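Local coordinates for periplasmic binding protein (Sulfurospirillum deleyianum, PDB 4PAG) that probably serves as the solute-binding component of an ABC transporter, capturing its ligand in the periplasm, and is found here with a bound histidine, at residues A[34-38]-A[138-144]; A[121-125]-A[193-197]; A[301-305]-A[318-324]. One frame throughout, in Å; residues are numbered along the deposited sequence.

Contact 1: A[34-38]-A[138-144]; sequences IYVID and MQKEERA
This contact fits the C-terminal turn of helix 28-37 against the start of the long helix 141-163, which probably forms the interlobe connection, as in FhuD/BtuF-like periplasmic binding proteins. Residues 34-37 are helical, with Asp38 N bonded to Ile34 O at 2.8 Å; Asp38 then turns extended (phi/psi -168/118°). Across the interface Gln139, with positive phi, ends the preceding helix in a Schellman motif, and Lys140 is the N-cap of the next. The CA atoms of Ile37 and Ala144 lie 5.7 Å apart.

Two bumps fill two hollows. Ile37 (m, t) pushes its CG2 into a hollow walled by Met138 SE (4.0 Å), Lys140 CB (3.6 Å) and Ala144 CB (4.5 Å). In return the selenomethionine Met138 (m, t, p) sets its methyl CE between Ile34 CG2 (3.9 Å) and Asp38 (O 3.6 Å, CB 4.0 Å). The Asp38 carboxylate bonds Thr40 through OD1, and its OD2 stays 4.1 Å from Lys140 NZ, beyond a salt bridge.

Arg143 (chi1 t, chi2 p) lays CG 3.3 Å from Ile37 O. Its NH1 reaches on to Leu307 O, while NE and NH2 both donate to Val36 O, at 2.9 and 2.8 Å.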
ATOM      1  N   ILE A  34       3.605   0.880 -11.022  1.00 16.61           N
ATOM      2  CA  ILE A  34       3.951   1.190 -12.412  1.00 17.25           C
ATOM      3  C   ILE A  34       3.932   2.704 -12.622  1.00 16.13           C
ATOM      4  O   ILE A  34       4.793   3.246 -13.321  1.00 15.73           O
ATOM      5  CB  ILE A  34       3.002   0.509 -13.415  1.00 17.58           C
ATOM      6  CG1 ILE A  34       3.147  -1.017 -13.341  1.00 18.43           C
ATOM      7  CG2 ILE A  34       3.291   0.989 -14.834  1.00 17.94           C
ATOM      8  CD1 ILE A  34       2.046  -1.786 -14.055  1.00 17.97           C
ATOM      9  N   TYR A  35       2.963   3.385 -12.006  1.00 15.73           N
ATOM     10  CA  TYR A  35       2.871   4.840 -12.130  1.00 15.42           C
ATOM     11  C   TYR A  35       4.196   5.522 -11.774  1.00 14.81           C
ATOM     12  O   TYR A  35       4.691   6.348 -12.536  1.00 14.88           O
ATOM     13  CB  TYR A  35       1.729   5.448 -11.288  1.00 14.54           C
ATOM     14  CG  TYR A  35       1.838   6.943 -11.334  1.00 15.22           C
ATOM     15  CD1 TYR A  35       1.326   7.664 -12.408  1.00 15.04           C
ATOM     16  CD2 TYR A  35       2.569   7.626 -10.374  1.00 14.80           C
ATOM     17  CE1 TYR A  35       1.511   9.035 -12.500  1.00 16.61           C
ATOM     18  CE2 TYR A  35       2.762   8.986 -10.456  1.00 15.81           C
ATOM     19  CZ  TYR A  35       2.230   9.690 -11.514  1.00 17.40           C
ATOM     20  OH  TYR A  35       2.420  11.051 -11.573  1.00 17.32           O
ATOM     21  N   VAL A  36       4.760   5.189 -10.616  1.00 13.86           N
ATOM     22  CA  VAL A  36       5.959   5.886 -10.151  1.00 14.11           C
ATOM     23  C   VAL A  36       7.208   5.522 -10.960  1.00 15.18           C
ATOM     24  O   VAL A  36       8.153   6.288 -10.980  1.00 14.37           O
ATOM     25  CB  VAL A  36       6.212   5.735  -8.621  1.00 14.53           C
ATOM     26  CG1 VAL A  36       5.159   6.509  -7.835  1.00 14.62           C
ATOM     27  CG2 VAL A  36       6.268   4.280  -8.189  1.00 14.19           C
ATOM     28  N   ILE A  37       7.210   4.368 -11.632  1.00 16.34           N
ATOM     29  CA  ILE A  37       8.295   4.029 -12.553  1.00 16.33           C
ATOM     30  C   ILE A  37       8.110   4.828 -13.852  1.00 17.84           C
ATOM     31  O   ILE A  37       8.985   5.603 -14.242  1.00 19.63           O
ATOM     32  CB  ILE A  37       8.376   2.512 -12.830  1.00 17.08           C
ATOM     33  CG1 ILE A  37       8.696   1.759 -11.540  1.00 17.15           C
ATOM     34  CG2 ILE A  37       9.444   2.203 -13.882  1.00 17.51           C
ATOM     35  CD1 ILE A  37       8.491   0.263 -11.648  1.00 18.14           C
ATOM     36  N   ASP A  38       6.965   4.655 -14.505  1.00 16.77           N
ATOM     37  CA  ASP A  38       6.636   5.428 -15.709  1.00 19.09           C
ATOM     38  C   ASP A  38       5.165   5.213 -16.048  1.00 19.57           C
ATOM     39  O   ASP A  38       4.750   4.091 -16.320  1.00 18.63           O
ATOM     40  CB  ASP A  38       7.522   4.986 -16.885  1.00 20.37           C
ATOM     41  CG  ASP A  38       7.283   5.794 -18.148  1.00 23.54           C
ATOM     42  OD1 ASP A  38       6.662   6.877 -18.091  1.00 26.10           O
ATOM     43  OD2 ASP A  38       7.719   5.333 -19.218  1.00 27.93           O
HETATM   44  N   MSE A 138      10.087  -3.210 -18.062  1.00 15.97           N
HETATM   45  CA  MSE A 138       9.693  -1.985 -18.732  1.00 17.02           C
HETATM   46  C   MSE A 138      10.831  -1.255 -19.440  1.00 16.83           C
HETATM   47  O   MSE A 138      10.592  -0.247 -20.083  1.00 18.92           O
HETATM   48  CB  MSE A 138       9.076  -1.063 -17.660  1.00 16.77           C
HETATM   49  CG  MSE A 138       7.779  -1.607 -17.062  1.00 17.81           C
HETATM   50 SE   MSE A 138       7.077  -0.457 -15.615  1.00 24.30          SE
HETATM   51  CE  MSE A 138       6.651   1.080 -16.782  1.00 22.63           C
ATOM     52  N   GLN A 139      12.066  -1.740 -19.317  1.00 16.31           N
ATOM     53  CA  GLN A 139      13.261  -1.029 -19.801  1.00 19.01           C
ATOM     54  C   GLN A 139      13.351   0.374 -19.202  1.00 18.12           C
ATOM     55  O   GLN A 139      13.642   1.343 -19.907  1.00 18.21           O
ATOM     56  CB  GLN A 139      13.283  -0.952 -21.333  1.00 23.78           C
ATOM     57  CG  GLN A 139      13.180  -2.294 -22.047  1.00 30.56           C
ATOM     58  CD  GLN A 139      14.524  -2.946 -22.270  1.00 37.74           C
ATOM     59  OE1 GLN A 139      15.385  -2.924 -21.390  1.00 49.01           O
ATOM     60  NE2 GLN A 139      14.718  -3.532 -23.452  1.00 38.81           N
ATOM     61  N   LYS A 140      13.080   0.463 -17.902  1.00 16.96           N
ATOM     62  CA  LYS A 140      13.173   1.698 -17.131  1.00 18.88           C
ATOM     63  C   LYS A 140      14.077   1.415 -15.925  1.00 17.74           C
ATOM     64  O   LYS A 140      13.729   1.695 -14.761  1.00 15.72           O
ATOM     65  CB  LYS A 140      11.778   2.132 -16.667  1.00 22.05           C
ATOM     66  CG  LYS A 140      10.841   2.577 -17.784  1.00 24.86           C
ATOM     67  CD  LYS A 140      11.298   3.847 -18.490  1.00 28.81           C
ATOM     68  CE  LYS A 140      11.497   4.991 -17.511  1.00 33.39           C
ATOM     69  NZ  LYS A 140      11.600   6.304 -18.194  1.00 40.93           N
ATOM     70  N   GLU A 141      15.245   0.860 -16.222  1.00 17.52           N
ATOM     71  CA  GLU A 141      16.124   0.307 -15.208  1.00 18.67           C
ATOM     72  C   GLU A 141      16.686   1.382 -14.264  1.00 17.48           C
ATOM     73  O   GLU A 141      16.684   1.196 -13.050  1.00 17.32           O
ATOM     74  CB  GLU A 141      17.280  -0.482 -15.849  1.00 21.64           C
ATOM     75  CG  GLU A 141      16.857  -1.667 -16.714  1.00 23.54           C
ATOM     76  CD  GLU A 141      16.759  -1.342 -18.207  1.00 28.52           C
ATOM     77  OE1 GLU A 141      16.502  -0.166 -18.590  1.00 24.61           O
ATOM     78  OE2 GLU A 141      16.933  -2.282 -19.008  1.00 37.94           O
ATOM     79  N   GLU A 142      17.155   2.504 -14.807  1.00 16.42           N
ATOM     80  CA  GLU A 142      17.757   3.530 -13.941  1.00 16.75           C
ATOM     81  C   GLU A 142      16.712   4.145 -13.016  1.00 16.40           C
ATOM     82  O   GLU A 142      16.983   4.359 -11.843  1.00 16.82           O
ATOM     83  CB  GLU A 142      18.457   4.631 -14.735  1.00 17.15           C
ATOM     84  CG  GLU A 142      19.705   4.190 -15.485  1.00 18.79           C
ATOM     85  CD  GLU A 142      20.718   3.477 -14.611  1.00 20.94           C
ATOM     86  OE1 GLU A 142      20.890   3.872 -13.435  1.00 21.03           O
ATOM     87  OE2 GLU A 142      21.353   2.526 -15.108  1.00 22.40           O
ATOM     88  N   ARG A 143      15.526   4.425 -13.548  1.00 15.77           N
ATOM     89  CA  ARG A 143      14.431   4.927 -12.734  1.00 16.45           C
ATOM     90  C   ARG A 143      14.036   3.922 -11.653  1.00 16.61           C
ATOM     91  O   ARG A 143      13.974   4.270 -10.480  1.00 16.69           O
ATOM     92  CB  ARG A 143      13.221   5.272 -13.612  1.00 16.39           C
ATOM     93  CG  ARG A 143      11.960   5.604 -12.835  1.00 17.51           C
ATOM     94  CD  ARG A 143      12.113   6.858 -11.998  1.00 17.80           C
ATOM     95  NE  ARG A 143      10.886   7.190 -11.284  1.00 17.49           N
ATOM     96  CZ  ARG A 143      10.791   8.114 -10.325  1.00 17.88           C
ATOM     97  NH1 ARG A 143      11.852   8.831  -9.955  1.00 16.89           N
ATOM     98  NH2 ARG A 143       9.622   8.330  -9.735  1.00 17.56           N
ATOM     99  N   ALA A 144      13.767   2.680 -12.049  1.00 16.22           N
ATOM    100  CA  ALA A 144      13.329   1.665 -11.098  1.00 15.76           C
ATOM    101  C   ALA A 144      14.401   1.380 -10.041  1.00 15.47           C
ATOM    102  O   ALA A 144      14.075   1.138  -8.880  1.00 15.61           O
ATOM    103  CB  ALA A 144      12.943   0.381 -11.817  1.00 16.21           C
TER

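Contact 2: A[121-125]-A[193-197]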
ATOM      1  N   ILE A 121       4.505  -8.998  -3.443  1.00 20.17           N
ATOM      2  CA  ILE A 121       4.712  -7.745  -2.704  1.00 23.60           C
ATOM      3  C   ILE A 121       4.145  -7.762  -1.286  1.00 23.53           C
ATOM      4  O   ILE A 121       4.079  -6.721  -0.629  1.00 24.53           O
ATOM      5  CB  ILE A 121       4.089  -6.559  -3.457  1.00 25.41           C
ATOM      6  CG1 ILE A 121       2.637  -6.868  -3.836  1.00 27.93           C
ATOM      7  CG2 ILE A 121       4.910  -6.254  -4.694  1.00 27.55           C
ATOM      8  CD1 ILE A 121       1.801  -5.646  -4.126  1.00 31.86           C
ATOM      9  N   ASP A 122       3.741  -8.928  -0.804  1.00 22.45           N
ATOM     10  CA  ASP A 122       3.096  -8.996   0.502  1.00 23.54           C
ATOM     11  C   ASP A 122       4.054  -8.612   1.633  1.00 24.57           C
ATOM     12  O   ASP A 122       3.689  -7.846   2.526  1.00 30.30           O
ATOM     13  CB  ASP A 122       2.477 -10.370   0.716  1.00 24.29           C
ATOM     14  CG  ASP A 122       1.181 -10.559  -0.081  1.00 25.43           C
ATOM     15  OD1 ASP A 122       0.673  -9.596  -0.717  1.00 26.84           O
ATOM     16  OD2 ASP A 122       0.662 -11.681  -0.068  1.00 25.38           O
ATOM     17  N   ASP A 123       5.279  -9.121   1.575  1.00 21.10           N
ATOM     18  CA  ASP A 123       6.337  -8.691   2.478  1.00 21.59           C
ATOM     19  C   ASP A 123       6.921  -7.417   1.892  1.00 19.29           C
ATOM     20  O   ASP A 123       7.470  -7.439   0.796  1.00 19.39           O
ATOM     21  CB  ASP A 123       7.417  -9.775   2.593  1.00 23.94           C
ATOM     22  CG  ASP A 123       8.451  -9.486   3.687  1.00 29.96           C
ATOM     23  OD1 ASP A 123       8.587  -8.322   4.156  1.00 31.45           O
ATOM     24  OD2 ASP A 123       9.148 -10.452   4.074  1.00 31.31           O
ATOM     25  N   SER A 124       6.805  -6.307   2.621  1.00 17.54           N
ATOM     26  CA  SER A 124       7.280  -5.021   2.117  1.00 18.12           C
ATOM     27  C   SER A 124       8.799  -4.997   1.870  1.00 17.49           C
ATOM     28  O   SER A 124       9.285  -4.190   1.070  1.00 15.82           O
ATOM     29  CB  SER A 124       6.854  -3.875   3.049  1.00 17.83           C
ATOM     30  OG  SER A 124       5.436  -3.688   3.046  1.00 18.69           O
ATOM     31  N   GLN A 125       9.537  -5.875   2.545  0.50 17.86           N
ATOM     32  CA  GLN A 125      10.972  -6.002   2.311  0.50 19.98           C
ATOM     33  C   GLN A 125      11.275  -6.432   0.866  0.50 19.62           C
ATOM     34  O   GLN A 125      12.391  -6.247   0.393  0.50 20.88           O
ATOM     35  CB  GLN A 125      11.603  -6.980   3.312  0.50 21.93           C
ATOM     36  CG  GLN A 125      11.263  -6.699   4.775  0.50 23.65           C
ATOM     37  CD  GLN A 125      12.216  -5.729   5.453  0.50 23.52           C
ATOM     38  OE1 GLN A 125      12.120  -5.489   6.653  0.50 31.48           O
ATOM     39  NE2 GLN A 125      13.159  -5.197   4.698  0.50 24.10           N
ATOM     40  N   GLU A 193       0.095  -5.537   7.421  1.00 15.53           N
ATOM     41  CA  GLU A 193       1.542  -5.802   7.383  1.00 16.53           C
ATOM     42  C   GLU A 193       2.470  -4.657   7.852  1.00 15.41           C
ATOM     43  O   GLU A 193       3.396  -4.922   8.619  1.00 15.92           O
ATOM     44  CB  GLU A 193       1.952  -6.268   5.976  1.00 17.62           C
ATOM     45  CG  GLU A 193       3.397  -6.728   5.858  1.00 19.35           C
ATOM     46  CD  GLU A 193       4.350  -5.654   5.348  1.00 20.91           C
ATOM     47  OE1 GLU A 193       3.891  -4.557   4.946  1.00 25.13           O
ATOM     48  OE2 GLU A 193       5.578  -5.912   5.329  1.00 21.92           O
ATOM     49  N   PRO A 194       2.243  -3.400   7.395  1.00 13.97           N
ATOM     50  CA  PRO A 194       3.178  -2.346   7.781  1.00 14.25           C
ATOM     51  C   PRO A 194       3.089  -1.979   9.261  1.00 14.08           C
ATOM     52  O   PRO A 194       4.047  -1.446   9.815  1.00 13.40           O
ATOM     53  CB  PRO A 194       2.759  -1.158   6.914  1.00 15.55           C
ATOM     54  CG  PRO A 194       1.349  -1.428   6.535  1.00 15.88           C
ATOM     55  CD  PRO A 194       1.252  -2.911   6.419  1.00 15.55           C
ATOM     56  N   LEU A 195       1.955  -2.276   9.889  1.00 13.07           N
ATOM     57  CA  LEU A 195       1.811  -2.065  11.334  1.00 13.88           C
ATOM     58  C   LEU A 195       2.746  -3.001  12.106  1.00 14.62           C
ATOM     59  O   LEU A 195       3.381  -2.597  13.079  1.00 17.08           O
ATOM     60  CB  LEU A 195       0.360  -2.261  11.761  1.00 15.55           C
ATOM     61  CG  LEU A 195      -0.621  -1.241  11.164  1.00 18.79           C
ATOM     62  CD1 LEU A 195      -2.035  -1.802  11.085  1.00 22.01           C
ATOM     63  CD2 LEU A 195      -0.614   0.021  11.995  1.00 23.70           C
ATOM     64  N   ALA A 196       2.838  -4.246  11.658  1.00 15.69           N
ATOM     65  CA  ALA A 196       3.768  -5.214  12.251  1.00 16.48           C
ATOM     66  C   ALA A 196       5.215  -4.901  11.873  1.00 16.16           C
ATOM     67  O   ALA A 196       6.122  -5.046  12.694  1.00 16.73           O
ATOM     68  CB  ALA A 196       3.403  -6.622  11.818  1.00 18.29           C
ATOM     69  N   LEU A 197       5.428  -4.470  10.632  1.00 16.52           N
ATOM     70  CA  LEU A 197       6.770  -4.107  10.161  1.00 17.81           C
ATOM     71  C   LEU A 197       7.349  -2.920  10.935  1.00 17.67           C
ATOM     72  O   LEU A 197       8.567  -2.816  11.125  1.00 20.09           O
ATOM     73  CB  LEU A 197       6.726  -3.769   8.673  1.00 17.81           C
ATOM     74  CG  LEU A 197       8.068  -3.716   7.951  1.00 20.46           C
ATOM     75  CD1 LEU A 197       8.677  -5.108   7.861  1.00 22.28           C
ATOM     76  CD2 LEU A 197       7.888  -3.110   6.565  1.00 20.35           C
TER
HETATM   77  O   HOH W   1       6.559  -8.033   6.399  1.00 25.21           O
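Segment 121-125 is an irregular connection between strand 116-119 and helix 127-138, whereas 193-197 is a short helix, closed by Leu197 N to Glu193 O at 2.9 Å. In the bilobal periplasmic binding fold these probably belong to different lobes, as in relatives, so the contact would bridge the interface between them. The backbones come only moderately near: Asp123 CA lies 7.4 Å from Glu193 CA, and Ser124 CA 7.5 Å from Pro194 CA. The gap is bridged chiefly by the Glu193 side chain, which meets both backbone and side chain of Ser124. The loop itself is shaped by an Asx turn, in which Asp123 OD1 accepts from Gln125 N at 3.1 Å. Asp123 has an extended backbone (psi 117°), and Ser124 and Gln125 return to helix-like angles.

One carboxylate does most of the polar work. With chi1 near t, Glu193 reaches toward the loop and its two oxygens clasp Ser124: the backbone N donates to OE2 at 3.0 Å with a nearly straight angle of 164°, and Ser124 OG donates to OE1 at 2.6 Å. OE1 also faces Arg277 in a long, weak ion pair. The Asp122 carboxylate is instead hydrogen-bonded to Thr98 and Trp96.

Beside this clasp Leu197 packs on the loop, with CD2 3.7 Å from Ser124 CB and CD1 3.7 Å from Gln125 OE1; its apolar partners are Leu155 and Leu158 of the long helix 141-163. Asp123 OD1 and Glu193 OE2, both negative, stand 4.0 Å apart; a water spans them, donating to Asp123 OD1 at 3.0 Å and to Glu193 OE2 at 2.6 Å.

Contact 3: A[301-305]-A[318-324]; sequences VKAFY and LKTYFKL. With HIS (histidine), chain E.
An apolar packing contact joins the last two helices of the chain, where the C-terminal helix 315-322 crosses helix 297-309 steeply. Residues 301-305 are helical throughout. The local axes of 301-305 and 318-322 make an angle of 75° and come no closer than 13.1 Å, so side chains from both fill the space; the nearest CA pair, Val301 and Leu318, is 8.3 Å apart.

Val301 (t) is central: CG1 meets Leu318 (m, t) CD2 at 3.8 Å and Phe322 CD2 at 4.1 Å, and CG2 meets Leu324 CD1 at 3.7 Å. Lys302 lays CE 3.4 Å from Leu318 CD1 while its NZ bonds Leu313 O. The Tyr305 and Phe322 rings (both chi1 m) meet obliquely, centroids 5.3 Å apart and planes at 54°, with Tyr305 OH, hydrogen-bonded to Ser264 and Trp268, 3.6 Å from Phe322 CZ.

A Schellman motif ends the helix: Lys323 has positive phi, Leu324 N bonds Leu318 O and Lys323 N bonds Lys319 O, both at 3.0 Å. Tyr321 O lies 3.0 Å from the bound histidine's CD2, Phe322 C 3.4 Å from its NE2, and Lys323 CD 3.4 Å from its CE1. The capped helix end thus lines the histidine pocket of this periplasmic binding protein.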
ATOM      1  N   VAL A 301       9.346  12.095   4.569  1.00 16.20           N
ATOM      2  CA  VAL A 301       8.221  12.404   3.683  1.00 16.14           C
ATOM      3  C   VAL A 301       8.710  13.252   2.508  1.00 15.52           C
ATOM      4  O   VAL A 301       8.406  12.956   1.351  1.00 15.40           O
ATOM      5  CB  VAL A 301       7.063  13.131   4.418  1.00 15.83           C
ATOM      6  CG1 VAL A 301       5.915  13.421   3.461  1.00 16.55           C
ATOM      7  CG2 VAL A 301       6.551  12.306   5.592  1.00 16.65           C
ATOM      8  N   LYS A 302       9.484  14.295   2.805  1.00 15.16           N
ATOM      9  CA  LYS A 302       9.953  15.210   1.765  1.00 16.27           C
ATOM     10  C   LYS A 302      10.815  14.500   0.733  1.00 15.28           C
ATOM     11  O   LYS A 302      10.592  14.669  -0.463  1.00 16.41           O
ATOM     12  CB  LYS A 302      10.700  16.418   2.366  1.00 18.85           C
ATOM     13  CG  LYS A 302       9.776  17.506   2.882  1.00 22.73           C
ATOM     14  CD  LYS A 302      10.553  18.560   3.673  1.00 30.24           C
ATOM     15  CE  LYS A 302       9.703  19.774   4.016  1.00 38.31           C
ATOM     16  NZ  LYS A 302       9.972  20.947   3.137  1.00 48.22           N
ATOM     17  N   ALA A 303      11.772  13.692   1.193  1.00 15.70           N
ATOM     18  CA  ALA A 303      12.664  12.955   0.290  1.00 14.88           C
ATOM     19  C   ALA A 303      11.901  11.918  -0.534  1.00 15.11           C
ATOM     20  O   ALA A 303      12.134  11.767  -1.728  1.00 14.20           O
ATOM     21  CB  ALA A 303      13.778  12.275   1.070  1.00 13.82           C
ATOM     22  N   PHE A 304      10.983  11.214   0.110  1.00 15.46           N
ATOM     23  CA  PHE A 304      10.194  10.192  -0.566  1.00 15.18           C
ATOM     24  C   PHE A 304       9.322  10.805  -1.675  1.00 14.54           C
ATOM     25  O   PHE A 304       9.300  10.310  -2.811  1.00 14.41           O
ATOM     26  CB  PHE A 304       9.358   9.424   0.456  1.00 14.38           C
ATOM     27  CG  PHE A 304       8.593   8.276  -0.124  1.00 13.82           C
ATOM     28  CD1 PHE A 304       7.323   8.472  -0.629  1.00 14.23           C
ATOM     29  CD2 PHE A 304       9.142   7.000  -0.166  1.00 14.60           C
ATOM     30  CE1 PHE A 304       6.608   7.426  -1.166  1.00 14.63           C
ATOM     31  CE2 PHE A 304       8.428   5.944  -0.701  1.00 15.23           C
ATOM     32  CZ  PHE A 304       7.158   6.162  -1.201  1.00 15.75           C
ATOM     33  N   TYR A 305       8.637  11.896  -1.360  1.00 13.43           N
ATOM     34  CA  TYR A 305       7.756  12.535  -2.336  1.00 15.90           C
ATOM     35  C   TYR A 305       8.541  13.148  -3.495  1.00 15.10           C
ATOM     36  O   TYR A 305       8.078  13.124  -4.649  1.00 15.89           O
ATOM     37  CB  TYR A 305       6.811  13.554  -1.670  1.00 15.22           C
ATOM     38  CG  TYR A 305       5.512  12.903  -1.219  1.00 13.75           C
ATOM     39  CD1 TYR A 305       5.504  11.974  -0.179  1.00 13.66           C
ATOM     40  CD2 TYR A 305       4.310  13.188  -1.849  1.00 13.24           C
ATOM     41  CE1 TYR A 305       4.332  11.358   0.220  1.00 13.81           C
ATOM     42  CE2 TYR A 305       3.125  12.575  -1.453  1.00 13.04           C
ATOM     43  CZ  TYR A 305       3.141  11.653  -0.423  1.00 13.42           C
ATOM     44  OH  TYR A 305       1.971  11.031  -0.010  1.00 12.56           O
ATOM     45  N   LEU A 318       2.950  19.861   4.356  1.00 19.56           N
ATOM     46  CA  LEU A 318       3.110  18.750   5.290  1.00 19.92           C
ATOM     47  C   LEU A 318       2.009  18.774   6.337  1.00 24.93           C
ATOM     48  O   LEU A 318       1.482  17.727   6.717  1.00 25.84           O
ATOM     49  CB  LEU A 318       4.479  18.790   5.960  1.00 22.83           C
ATOM     50  CG  LEU A 318       5.684  18.447   5.084  1.00 26.64           C
ATOM     51  CD1 LEU A 318       6.969  18.806   5.816  1.00 29.12           C
ATOM     52  CD2 LEU A 318       5.691  16.973   4.690  1.00 26.24           C
ATOM     53  N   LYS A 319       1.659  19.976   6.782  1.00 26.66           N
ATOM     54  CA  LYS A 319       0.573  20.163   7.728  1.00 29.58           C
ATOM     55  C   LYS A 319      -0.761  19.815   7.076  1.00 28.71           C
ATOM     56  O   LYS A 319      -1.519  19.011   7.605  1.00 32.95           O
ATOM     57  CB  LYS A 319       0.548  21.611   8.229  1.00 32.63           C
ATOM     58  CG  LYS A 319      -0.436  21.853   9.362  1.00 38.86           C
ATOM     59  CD  LYS A 319      -0.564  23.336   9.683  1.00 44.27           C
ATOM     60  CE  LYS A 319      -1.786  23.609  10.549  1.00 49.48           C
ATOM     61  NZ  LYS A 319      -1.662  23.000  11.904  1.00 51.52           N
ATOM     62  N   THR A 320      -1.022  20.417   5.918  1.00 27.43           N
ATOM     63  CA  THR A 320      -2.293  20.274   5.209  1.00 29.99           C
ATOM     64  C   THR A 320      -2.621  18.836   4.834  1.00 28.01           C
ATOM     65  O   THR A 320      -3.707  18.351   5.123  1.00 27.74           O
ATOM     66  CB  THR A 320      -2.294  21.119   3.918  1.00 32.75           C
ATOM     67  OG1 THR A 320      -2.158  22.501   4.257  1.00 36.11           O
ATOM     68  CG2 THR A 320      -3.586  20.923   3.124  1.00 35.64           C
ATOM     69  N   TYR A 321      -1.694  18.163   4.168  1.00 25.91           N
ATOM     70  CA  TYR A 321      -1.959  16.815   3.680  1.00 25.34           C
ATOM     71  C   TYR A 321      -1.688  15.704   4.690  1.00 26.27           C
ATOM     72  O   TYR A 321      -2.331  14.657   4.625  1.00 29.28           O
ATOM     73  CB  TYR A 321      -1.171  16.565   2.394  1.00 24.52           C
ATOM     74  CG  TYR A 321      -1.623  17.471   1.275  1.00 25.48           C
ATOM     75  CD1 TYR A 321      -2.849  17.272   0.661  1.00 26.73           C
ATOM     76  CD2 TYR A 321      -0.839  18.534   0.846  1.00 27.08           C
ATOM     77  CE1 TYR A 321      -3.281  18.101  -0.356  1.00 31.11           C
ATOM     78  CE2 TYR A 321      -1.261  19.369  -0.171  1.00 29.85           C
ATOM     79  CZ  TYR A 321      -2.482  19.147  -0.770  1.00 34.77           C
ATOM     80  OH  TYR A 321      -2.917  19.964  -1.786  1.00 43.55           O
ATOM     81  N   PHE A 322      -0.749  15.924   5.612  1.00 24.64           N
ATOM     82  CA  PHE A 322      -0.217  14.829   6.448  1.00 25.51           C
ATOM     83  C   PHE A 322      -0.167  15.077   7.962  1.00 28.98           C
ATOM     84  O   PHE A 322       0.194  14.166   8.713  1.00 27.93           O
ATOM     85  CB  PHE A 322       1.189  14.459   5.965  1.00 22.16           C
ATOM     86  CG  PHE A 322       1.301  14.350   4.468  1.00 19.18           C
ATOM     87  CD1 PHE A 322       0.485  13.486   3.772  1.00 18.38           C
ATOM     88  CD2 PHE A 322       2.214  15.113   3.764  1.00 20.97           C
ATOM     89  CE1 PHE A 322       0.566  13.381   2.393  1.00 18.15           C
ATOM     90  CE2 PHE A 322       2.310  15.013   2.382  1.00 20.95           C
ATOM     91  CZ  PHE A 322       1.483  14.143   1.699  1.00 19.85           C
ATOM     92  N   LYS A 323      -0.531  16.281   8.406  1.00 29.46           N
ATOM     93  CA  LYS A 323      -0.445  16.662   9.820  1.00 30.30           C
ATOM     94  C   LYS A 323       0.967  16.452  10.372  1.00 29.48           C
ATOM     95  O   LYS A 323       1.153  15.971  11.491  1.00 29.50           O
ATOM     96  CB  LYS A 323      -1.480  15.909  10.669  1.00 34.65           C
ATOM     97  CG  LYS A 323      -2.927  16.242  10.346  1.00 42.09           C
ATOM     98  CD  LYS A 323      -3.875  15.223  10.965  1.00 53.43           C
ATOM     99  CE  LYS A 323      -5.276  15.289  10.367  1.00 60.25           C
ATOM    100  NZ  LYS A 323      -6.182  14.276  10.983  1.00 54.62           N
ATOM    101  N   LEU A 324       1.957  16.826   9.576  1.00 29.30           N
ATOM    102  CA  LEU A 324       3.348  16.731   9.972  1.00 32.29           C
ATOM    103  C   LEU A 324       4.011  18.093   9.798  1.00 39.83           C
ATOM    104  O   LEU A 324       5.170  18.273  10.164  1.00 45.16           O
ATOM    105  CB  LEU A 324       4.065  15.678   9.127  1.00 30.59           C
ATOM    106  CG  LEU A 324       3.563  14.239   9.268  1.00 29.46           C
ATOM    107  CD1 LEU A 324       4.260  13.345   8.257  1.00 28.17           C
ATOM    108  CD2 LEU A 324       3.771  13.706  10.679  1.00 28.95           C
TER
HETATM  109  N   HIS E 403      -7.685  14.095   6.701  0.50 28.91           N
HETATM  110  CA  HIS E 403      -7.253  13.130   5.652  0.50 25.90           C
HETATM  111  C   HIS E 403      -8.412  12.237   5.234  0.50 22.60           C
HETATM  112  O   HIS E 403      -8.529  11.050   5.570  0.50 15.82           O
HETATM  113  CB  HIS E 403      -6.075  12.293   6.133  0.50 24.46           C
HETATM  114  CG  HIS E 403      -4.983  13.098   6.766  0.50 24.82           C
HETATM  115  ND1 HIS E 403      -4.157  12.597   7.749  0.50 21.02           N
HETATM  116  CD2 HIS E 403      -4.585  14.375   6.556  0.50 27.39           C
HETATM  117  CE1 HIS E 403      -3.291  13.526   8.111  0.50 24.88           C
HETATM  118  NE2 HIS E 403      -3.529  14.615   7.402  0.50 28.41           N
HETATM  119  OXT HIS E 403      -9.285  12.723   4.532  0.50 24.38           O

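The three contacts are well separated, their centres 21 to 24 Å apart, yet helix 141-163 meets them all: it supplies Arg143 to contact 1, packs Leu155 on Gln125 and Leu197 of contact 2, and sets Met150 against Ala303 of contact 3. Contacts 1 and 3 come nearest, about 7 Å between closest atoms, and helix 297-309 bridges them, because Arg143 bonds Leu307 O and Val36 touches Phe309, which also meets Tyr305. Helix 277-288 connects contacts 2 and 3 through Arg277 and Leu279. Along the chain contacts 1 and 2 interleave, whereas contact 3 follows both. Of the three, contact 3 holds histidine-pocket residues, namely Tyr321, Phe322 and Lys323.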